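Local atomic coordinates of arginase (Glaciozyma antarctica, PDB entry 5YNL), a protein that probably hydrolyses L-arginine to L-ornithine and urea, as expected of a manganese-dependent enzyme of the arginase family, here from a cold-adapted yeast. Residues E226-I231 and N247-F252; I175-H180 and I281-D286. One frame throughout, in Å; residues are numbered along the deposited sequence.

Following the chain from the N terminus, I175-H180 comes first, the last residues of strand 173-177 and the loop that follows. E226-I231 follows on strand 228-233, and after helix 241-246 the chain returns as N247-F252 beside it: interaction 1 closes this short beta-alpha-beta unit. Helix 254-273 then leads to I281-D286, where interaction 2 closes a loop of 100 residues, so interaction 1 is nested inside it. Across the parallel sheet the order is 281-286, 173-177, 228-233, 250-253, and the two contacts join these strands pairwise. W176 spans the middle, its backbone N and O probably bonded to V229 O and I231 N, so that interaction 1 extends the sheet from interaction 2 to its edge.

Interaction 1 of 2, residues E226-I231 and N247-F252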
ATOM      1  N   GLU A 226      -1.029   3.744  15.867  1.00 50.17           N
ATOM      2  CA  GLU A 226      -1.088   2.345  16.271  1.00 50.50           C
ATOM      3  C   GLU A 226      -1.791   1.508  15.205  1.00 50.79           C
ATOM      4  O   GLU A 226      -1.985   0.300  15.380  1.00 51.50           O
ATOM      5  CB  GLU A 226      -1.833   2.208  17.589  1.00 52.08           C
ATOM      6  CG  GLU A 226      -3.292   2.550  17.448  1.00 53.48           C
ATOM      7  CD  GLU A 226      -3.667   3.827  18.167  1.00 56.01           C
ATOM      8  OE1 GLU A 226      -2.786   4.705  18.362  1.00 56.25           O
ATOM      9  OE2 GLU A 226      -4.852   3.944  18.546  1.00 57.87           O
ATOM     10  N   ARG A 227      -2.180   2.154  14.108  1.00 49.27           N
ATOM     11  CA  ARG A 227      -2.859   1.461  13.018  1.00 47.61           C
ATOM     12  C   ARG A 227      -1.899   1.175  11.845  1.00 45.89           C
ATOM     13  O   ARG A 227      -2.248   0.476  10.900  1.00 42.91           O
ATOM     14  CB  ARG A 227      -4.079   2.275  12.549  1.00 46.69           C
ATOM     15  CG  ARG A 227      -5.476   1.743  12.961  1.00 47.83           C
ATOM     16  CD  ARG A 227      -5.633   1.492  14.452  1.00 50.24           C
ATOM     17  NE  ARG A 227      -5.385   0.087  14.800  1.00 49.49           N
ATOM     18  CZ  ARG A 227      -5.635  -0.449  15.998  1.00 51.50           C
ATOM     19  NH1 ARG A 227      -6.143   0.298  16.973  1.00 54.25           N
ATOM     20  NH2 ARG A 227      -5.380  -1.734  16.222  1.00 51.28           N
ATOM     21  N   ILE A 228      -0.682   1.698  11.915  1.00 39.29           N
ATOM     22  CA  ILE A 228       0.304   1.438  10.865  1.00 37.52           C
ATOM     23  C   ILE A 228       1.427   0.515  11.334  1.00 37.02           C
ATOM     24  O   ILE A 228       1.872   0.608  12.487  1.00 37.42           O
ATOM     25  CB  ILE A 228       0.875   2.752  10.239  1.00 37.03           C
ATOM     26  CG1 ILE A 228       1.997   2.445   9.224  1.00 35.32           C
ATOM     27  CG2 ILE A 228       1.302   3.742  11.318  1.00 38.35           C
ATOM     28  CD1 ILE A 228       2.541   3.671   8.463  1.00 35.15           C
ATOM     29  N   VAL A 229       1.853  -0.397  10.445  1.00 32.72           N
ATOM     30  CA  VAL A 229       3.024  -1.229  10.696  1.00 29.98           C
ATOM     31  C   VAL A 229       3.900  -1.305   9.442  1.00 27.02           C
ATOM     32  O   VAL A 229       3.390  -1.352   8.303  1.00 26.62           O
ATOM     33  CB  VAL A 229       2.642  -2.635  11.276  1.00 29.12           C
ATOM     34  CG1 VAL A 229       1.879  -3.469  10.255  1.00 26.13           C
ATOM     35  CG2 VAL A 229       3.872  -3.388  11.764  1.00 24.96           C
ATOM     36  N   TYR A 230       5.216  -1.277   9.656  1.00 29.17           N
ATOM     37  CA  TYR A 230       6.190  -1.258   8.578  1.00 27.78           C
ATOM     38  C   TYR A 230       6.921  -2.608   8.510  1.00 25.26           C
ATOM     39  O   TYR A 230       7.375  -3.148   9.538  1.00 24.90           O
ATOM     40  CB  TYR A 230       7.226  -0.162   8.830  1.00 29.24           C
ATOM     41  CG  TYR A 230       6.767   1.258   8.601  1.00 31.90           C
ATOM     42  CD1 TYR A 230       6.733   1.799   7.326  1.00 32.51           C
ATOM     43  CD2 TYR A 230       6.410   2.076   9.659  1.00 33.52           C
ATOM     44  CE1 TYR A 230       6.330   3.102   7.109  1.00 34.29           C
ATOM     45  CE2 TYR A 230       6.004   3.394   9.448  1.00 35.35           C
ATOM     46  CZ  TYR A 230       5.969   3.892   8.168  1.00 35.57           C
ATOM     47  OH  TYR A 230       5.567   5.188   7.936  1.00 36.96           O
ATOM     48  N   ILE A 231       7.039  -3.146   7.300  1.00 21.25           N
ATOM     49  CA  ILE A 231       7.768  -4.378   7.054  1.00 19.28           C
ATOM     50  C   ILE A 231       8.715  -4.131   5.906  1.00 19.12           C
ATOM     51  O   ILE A 231       8.266  -3.674   4.832  1.00 19.10           O
ATOM     52  CB  ILE A 231       6.816  -5.503   6.628  1.00 17.69           C
ATOM     53  CG1 ILE A 231       5.851  -5.808   7.778  1.00 18.14           C
ATOM     54  CG2 ILE A 231       7.603  -6.750   6.231  1.00 16.22           C
ATOM     55  CD1 ILE A 231       4.641  -6.649   7.401  1.00 17.20           C
ATOM     56  N   ASN A 247       6.260   8.426  18.064  1.00 71.90           N
ATOM     57  CA  ASN A 247       4.850   8.101  17.856  1.00 71.11           C
ATOM     58  C   ASN A 247       4.550   6.624  18.066  1.00 69.13           C
ATOM     59  O   ASN A 247       3.445   6.161  17.786  1.00 68.69           O
ATOM     60  CB  ASN A 247       4.390   8.556  16.472  1.00 72.16           C
ATOM     61  CG  ASN A 247       4.471  10.064  16.301  1.00 74.42           C
ATOM     62  OD1 ASN A 247       3.498  10.777  16.542  1.00 75.15           O
ATOM     63  ND2 ASN A 247       5.641  10.558  15.894  1.00 75.79           N
ATOM     64  N   ASN A 248       5.549   5.906  18.565  1.00 62.31           N
ATOM     65  CA  ASN A 248       5.420   4.494  18.917  1.00 60.61           C
ATOM     66  C   ASN A 248       4.843   3.604  17.809  1.00 59.70           C
ATOM     67  O   ASN A 248       3.936   2.794  18.032  1.00 59.10           O
ATOM     68  CB  ASN A 248       4.627   4.336  20.208  1.00 60.66           C
ATOM     69  CG  ASN A 248       4.912   3.021  20.901  1.00 59.53           C
ATOM     70  OD1 ASN A 248       5.841   2.279  20.529  1.00 58.56           O
ATOM     71  ND2 ASN A 248       4.123   2.723  21.923  1.00 59.90           N
ATOM     72  N   ILE A 249       5.389   3.763  16.612  1.00 46.95           N
ATOM     73  CA  ILE A 249       4.930   3.014  15.457  1.00 46.65           C
ATOM     74  C   ILE A 249       5.731   1.713  15.349  1.00 45.09           C
ATOM     75  O   ILE A 249       6.963   1.736  15.416  1.00 44.92           O
ATOM     76  CB  ILE A 249       5.038   3.887  14.183  1.00 48.44           C
ATOM     77  CG1 ILE A 249       3.979   5.003  14.253  1.00 49.93           C
ATOM     78  CG2 ILE A 249       4.884   3.056  12.927  1.00 48.55           C
ATOM     79  CD1 ILE A 249       4.047   6.026  13.144  1.00 52.18           C
ATOM     80  N   LYS A 250       5.032   0.583  15.202  1.00 39.41           N
ATOM     81  CA  LYS A 250       5.686  -0.718  15.125  1.00 37.30           C
ATOM     82  C   LYS A 250       6.440  -0.785  13.819  1.00 35.08           C
ATOM     83  O   LYS A 250       5.868  -0.511  12.769  1.00 33.94           O
ATOM     84  CB  LYS A 250       4.658  -1.853  15.173  1.00 35.96           C
ATOM     85  CG  LYS A 250       5.234  -3.211  15.634  1.00 35.08           C
ATOM     86  CD  LYS A 250       5.256  -3.240  17.165  1.00 37.89           C
ATOM     87  CE  LYS A 250       6.163  -4.335  17.724  1.00 37.71           C
ATOM     88  NZ  LYS A 250       6.365  -4.005  19.181  1.00 41.12           N
ATOM     89  N   CYS A 251       7.720  -1.140  13.872  1.00 39.51           N
ATOM     90  CA  CYS A 251       8.514  -1.299  12.650  1.00 37.73           C
ATOM     91  C   CYS A 251       9.204  -2.644  12.634  1.00 36.38           C
ATOM     92  O   CYS A 251       9.869  -3.027  13.600  1.00 37.62           O
ATOM     93  CB  CYS A 251       9.556  -0.178  12.498  1.00 39.41           C
ATOM     94  SG  CYS A 251       8.849   1.505  12.408  1.00 41.76           S
ATOM     95  N   PHE A 252       9.017  -3.372  11.536  1.00 28.89           N
ATOM     96  CA  PHE A 252       9.755  -4.614  11.311  1.00 29.84           C
ATOM     97  C   PHE A 252      10.716  -4.421  10.174  1.00 30.33           C
ATOM     98  O   PHE A 252      10.327  -4.412   9.009  1.00 29.16           O
ATOM     99  CB  PHE A 252       8.807  -5.769  11.029  1.00 29.24           C
ATOM    100  CG  PHE A 252       8.020  -6.175  12.233  1.00 30.25           C
ATOM    101  CD1 PHE A 252       8.653  -6.815  13.303  1.00 33.29           C
ATOM    102  CD2 PHE A 252       6.673  -5.858  12.341  1.00 28.80           C
ATOM    103  CE1 PHE A 252       7.942  -7.166  14.432  1.00 34.61           C
ATOM    104  CE2 PHE A 252       5.950  -6.218  13.472  1.00 30.22           C
ATOM    105  CZ  PHE A 252       6.589  -6.866  14.515  1.00 33.00           C
TER
HETATM  106  O   HOH W   1       1.754   0.813  15.067  1.00 42.52           O
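Strands 228-231 and 250-252 run parallel, their axes 4.6 Å apart and inclined by 15°, with Y230 abreast of C251 and I231 abreast of F252. Y230 uses both of its backbone polar atoms here: its N donates to K250 O at 3.3 Å, and its O accepts from F252 N at 2.6 Å. Towards the start of the pair a water takes over, donating to I228 O at 2.6 Å while accepting from K250 N.

On the Y230 side of the sheet, I249 CG2 meets the tyrosine ring at its edge, near the ring plane, 3.7 Å from Y230 CE2. The same methyl also touches I228 CG2, and I228 CG1 lies over one face of the ring near its rim. C251 SG approaches the ring obliquely, 4.8 Å from the Y230 centroid, in a sulfur-aromatic contact. The other side carries V229, I231, K250 and F252. With chi1 at 67°, V229 turns CG2 anti to its own N and towards the neighbouring strand, where it reaches the edge of the phenyl ring, 3.8 Å from F252 CD2. K250 CB rests against that same V229 methyl, but the end of the lysine chain leads away.

Strand 250-253 forms one edge of the sheet within this chain. Helix 254-273 covers V229 and F252 through A269, V265 and M268, while on the opposite side L244 of helix 241-246 packs on Y230 and C251, V199 of helix 198-202 lies against I228 and Y230, and W176 of strand 173-177 meets the Y230 ring edge-to-face.

Interaction 2 of 2, residues I175-H180 and I281-D286; sequences IWVDAH and IHLSFD
I281 opens the pairing with a loose touch, its CG2 against I175 CD1, in a parallel register that sets L283, S284 and F285 beside I175, W176 and V177. H282 then contributes its carbonyl, H282 O accepting from I175 N at 2.8 Å. L283 lodges its CD1 between two side chains of the other strand, 3.7 Å from I175 CG2 and 3.8 Å from V177 CG2; chi2 of 56° swings that methyl across. The backbone of S284 is held twice, its N by I175 O and its O by V177 N at 3.0 Å, while its OG bonds to H155 NE2. At F285 the ring turns one face to V177 CG1, which sits over its centre, 3.8 Å from the centroid, a CH-pi contact. D286 N ends the series on V177 O; D286 OD1 is hydrogen-bonded to D288 N, and D286 OD2 faces D178 OD2 at 3.4 Å, two like charges with no bond between them, the carboxylates turned 50° apart.

D178 OD1 accepts from H180 N in an Asx turn, and OD2 is hydrogen-bonded to H155 ND1. With an alanine at D178, H180 N would probably lose its acceptor, H155 ND1 this partner and the turn its anchor. Acidic groups gathered at the strand ends, with D288 and E331 also near, are consistent with the dinuclear manganese site of arginases, where cations would offset the crowded negative charge.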
ATOM      1  N   ILE A 175      -0.751  -1.747   6.384  1.00 26.79           N
ATOM      2  CA  ILE A 175       0.512  -2.480   6.379  1.00 25.91           C
ATOM      3  C   ILE A 175       1.359  -1.930   5.249  1.00 27.30           C
ATOM      4  O   ILE A 175       0.976  -1.971   4.075  1.00 27.85           O
ATOM      5  CB  ILE A 175       0.290  -3.985   6.218  1.00 23.82           C
ATOM      6  CG1 ILE A 175      -0.502  -4.500   7.414  1.00 24.06           C
ATOM      7  CG2 ILE A 175       1.637  -4.759   6.123  1.00 22.32           C
ATOM      8  CD1 ILE A 175      -0.763  -5.960   7.330  1.00 22.69           C
ATOM      9  N   TRP A 176       2.504  -1.382   5.608  1.00 25.59           N
ATOM     10  CA  TRP A 176       3.261  -0.594   4.667  1.00 27.67           C
ATOM     11  C   TRP A 176       4.538  -1.379   4.399  1.00 25.52           C
ATOM     12  O   TRP A 176       5.330  -1.633   5.319  1.00 23.26           O
ATOM     13  CB  TRP A 176       3.557   0.752   5.309  1.00 29.54           C
ATOM     14  CG  TRP A 176       4.225   1.764   4.456  1.00 33.17           C
ATOM     15  CD1 TRP A 176       5.550   1.808   4.099  1.00 33.60           C
ATOM     16  CD2 TRP A 176       3.625   2.944   3.919  1.00 36.64           C
ATOM     17  NE1 TRP A 176       5.792   2.933   3.339  1.00 38.12           N
ATOM     18  CE2 TRP A 176       4.629   3.643   3.215  1.00 40.14           C
ATOM     19  CE3 TRP A 176       2.332   3.463   3.943  1.00 36.76           C
ATOM     20  CZ2 TRP A 176       4.366   4.836   2.532  1.00 44.50           C
ATOM     21  CZ3 TRP A 176       2.076   4.640   3.274  1.00 40.20           C
ATOM     22  CH2 TRP A 176       3.086   5.318   2.581  1.00 44.30           C
ATOM     23  N   VAL A 177       4.720  -1.799   3.153  1.00 26.45           N
ATOM     24  CA  VAL A 177       5.882  -2.592   2.784  1.00 23.07           C
ATOM     25  C   VAL A 177       6.815  -1.759   1.901  1.00 24.50           C
ATOM     26  O   VAL A 177       6.472  -1.385   0.766  1.00 27.59           O
ATOM     27  CB  VAL A 177       5.463  -3.895   2.083  1.00 20.58           C
ATOM     28  CG1 VAL A 177       6.711  -4.734   1.713  1.00 18.07           C
ATOM     29  CG2 VAL A 177       4.500  -4.707   2.982  1.00 20.47           C
ATOM     30  N   ASP A 178       8.000  -1.456   2.432  1.00 26.65           N
ATOM     31  CA  ASP A 178       8.889  -0.471   1.811  1.00 28.89           C
ATOM     32  C   ASP A 178      10.223  -0.509   2.525  1.00 28.00           C
ATOM     33  O   ASP A 178      10.302  -0.892   3.700  1.00 27.09           O
ATOM     34  CB  ASP A 178       8.277   0.940   1.925  1.00 34.34           C
ATOM     35  CG  ASP A 178       8.858   1.933   0.918  1.00 39.21           C
ATOM     36  OD1 ASP A 178      10.096   2.089   0.886  1.00 37.61           O
ATOM     37  OD2 ASP A 178       8.085   2.562   0.163  1.00 45.04           O
ATOM     38  N   ALA A 179      11.273  -0.147   1.792  1.00 35.24           N
ATOM     39  CA  ALA A 179      12.602  -0.005   2.373  1.00 35.70           C
ATOM     40  C   ALA A 179      12.662   1.300   3.155  1.00 37.87           C
ATOM     41  O   ALA A 179      13.568   1.509   3.971  1.00 38.71           O
ATOM     42  CB  ALA A 179      13.655  -0.014   1.276  1.00 36.39           C
ATOM     43  N   HIS A 180      11.696   2.180   2.884  1.00 42.99           N
ATOM     44  CA  HIS A 180      11.679   3.528   3.447  1.00 45.77           C
ATOM     45  C   HIS A 180      10.448   3.777   4.295  1.00 45.92           C
ATOM     46  O   HIS A 180       9.352   3.352   3.945  1.00 46.13           O
ATOM     47  CB  HIS A 180      11.690   4.560   2.323  1.00 49.82           C
ATOM     48  CG  HIS A 180      12.706   4.291   1.270  1.00 49.81           C
ATOM     49  ND1 HIS A 180      14.049   4.119   1.556  1.00 48.28           N
ATOM     50  CD2 HIS A 180      12.591   4.155  -0.072  1.00 52.50           C
ATOM     51  CE1 HIS A 180      14.708   3.899   0.438  1.00 48.71           C
ATOM     52  NE2 HIS A 180      13.845   3.915  -0.569  1.00 50.55           N
ATOM     53  N   ILE A 281      -8.031  -4.386   5.960  1.00 30.25           N
ATOM     54  CA  ILE A 281      -6.594  -4.210   5.798  1.00 28.16           C
ATOM     55  C   ILE A 281      -6.277  -3.434   4.514  1.00 28.30           C
ATOM     56  O   ILE A 281      -6.778  -3.776   3.427  1.00 30.12           O
ATOM     57  CB  ILE A 281      -5.843  -5.579   5.764  1.00 27.39           C
ATOM     58  CG1 ILE A 281      -5.657  -6.124   7.184  1.00 27.20           C
ATOM     59  CG2 ILE A 281      -4.479  -5.450   5.070  1.00 25.36           C
ATOM     60  CD1 ILE A 281      -5.323  -7.659   7.255  1.00 27.96           C
ATOM     61  N   HIS A 282      -5.430  -2.411   4.645  1.00 30.54           N
ATOM     62  CA  HIS A 282      -4.876  -1.706   3.508  1.00 31.41           C
ATOM     63  C   HIS A 282      -3.427  -2.158   3.380  1.00 28.89           C
ATOM     64  O   HIS A 282      -2.590  -1.861   4.252  1.00 26.78           O
ATOM     65  CB  HIS A 282      -4.948  -0.180   3.705  1.00 32.23           C
ATOM     66  CG  HIS A 282      -4.687   0.623   2.465  1.00 34.99           C
ATOM     67  ND1 HIS A 282      -4.290   0.062   1.265  1.00 36.51           N
ATOM     68  CD2 HIS A 282      -4.757   1.955   2.236  1.00 37.07           C
ATOM     69  CE1 HIS A 282      -4.141   1.007   0.359  1.00 39.72           C
ATOM     70  NE2 HIS A 282      -4.411   2.170   0.927  1.00 39.92           N
ATOM     71  N   LEU A 283      -3.120  -2.888   2.316  1.00 31.72           N
ATOM     72  CA  LEU A 283      -1.734  -3.322   2.113  1.00 29.21           C
ATOM     73  C   LEU A 283      -1.091  -2.456   1.060  1.00 31.22           C
ATOM     74  O   LEU A 283      -1.432  -2.553  -0.142  1.00 33.85           O
ATOM     75  CB  LEU A 283      -1.638  -4.799   1.696  1.00 28.31           C
ATOM     76  CG  LEU A 283      -0.253  -5.394   1.408  1.00 25.74           C
ATOM     77  CD1 LEU A 283       0.736  -5.249   2.597  1.00 23.72           C
ATOM     78  CD2 LEU A 283      -0.423  -6.855   1.065  1.00 25.61           C
ATOM     79  N   SER A 284      -0.172  -1.595   1.500  1.00 22.60           N
ATOM     80  CA  SER A 284       0.472  -0.668   0.563  1.00 25.70           C
ATOM     81  C   SER A 284       1.886  -1.161   0.270  1.00 24.57           C
ATOM     82  O   SER A 284       2.811  -0.929   1.065  1.00 23.68           O
ATOM     83  CB  SER A 284       0.490   0.749   1.136  1.00 27.61           C
ATOM     84  OG  SER A 284       0.644   1.696   0.097  1.00 32.74           O
ATOM     85  N   PHE A 285       2.033  -1.845  -0.866  1.00 31.65           N
ATOM     86  CA  PHE A 285       3.245  -2.598  -1.197  1.00 29.95           C
ATOM     87  C   PHE A 285       4.127  -1.881  -2.229  1.00 34.53           C
ATOM     88  O   PHE A 285       3.704  -1.649  -3.367  1.00 36.57           O
ATOM     89  CB  PHE A 285       2.868  -3.980  -1.752  1.00 26.91           C
ATOM     90  CG  PHE A 285       3.938  -5.019  -1.569  1.00 24.42           C
ATOM     91  CD1 PHE A 285       5.171  -4.889  -2.195  1.00 26.02           C
ATOM     92  CD2 PHE A 285       3.713  -6.120  -0.770  1.00 22.01           C
ATOM     93  CE1 PHE A 285       6.167  -5.858  -2.000  1.00 24.52           C
ATOM     94  CE2 PHE A 285       4.690  -7.071  -0.589  1.00 20.97           C
ATOM     95  CZ  PHE A 285       5.925  -6.937  -1.198  1.00 22.04           C
ATOM     96  N   ASP A 286       5.351  -1.544  -1.833  1.00 23.98           N
ATOM     97  CA  ASP A 286       6.275  -0.881  -2.727  1.00 28.05           C
ATOM     98  C   ASP A 286       7.276  -1.910  -3.147  1.00 26.40           C
ATOM     99  O   ASP A 286       7.898  -2.558  -2.313  1.00 24.57           O
ATOM    100  CB  ASP A 286       7.010   0.247  -2.021  1.00 32.52           C
ATOM    101  CG  ASP A 286       7.812   1.090  -2.973  1.00 35.28           C
ATOM    102  OD1 ASP A 286       8.763   0.561  -3.593  1.00 35.76           O
ATOM    103  OD2 ASP A 286       7.487   2.289  -3.123  1.00 36.39           O
TER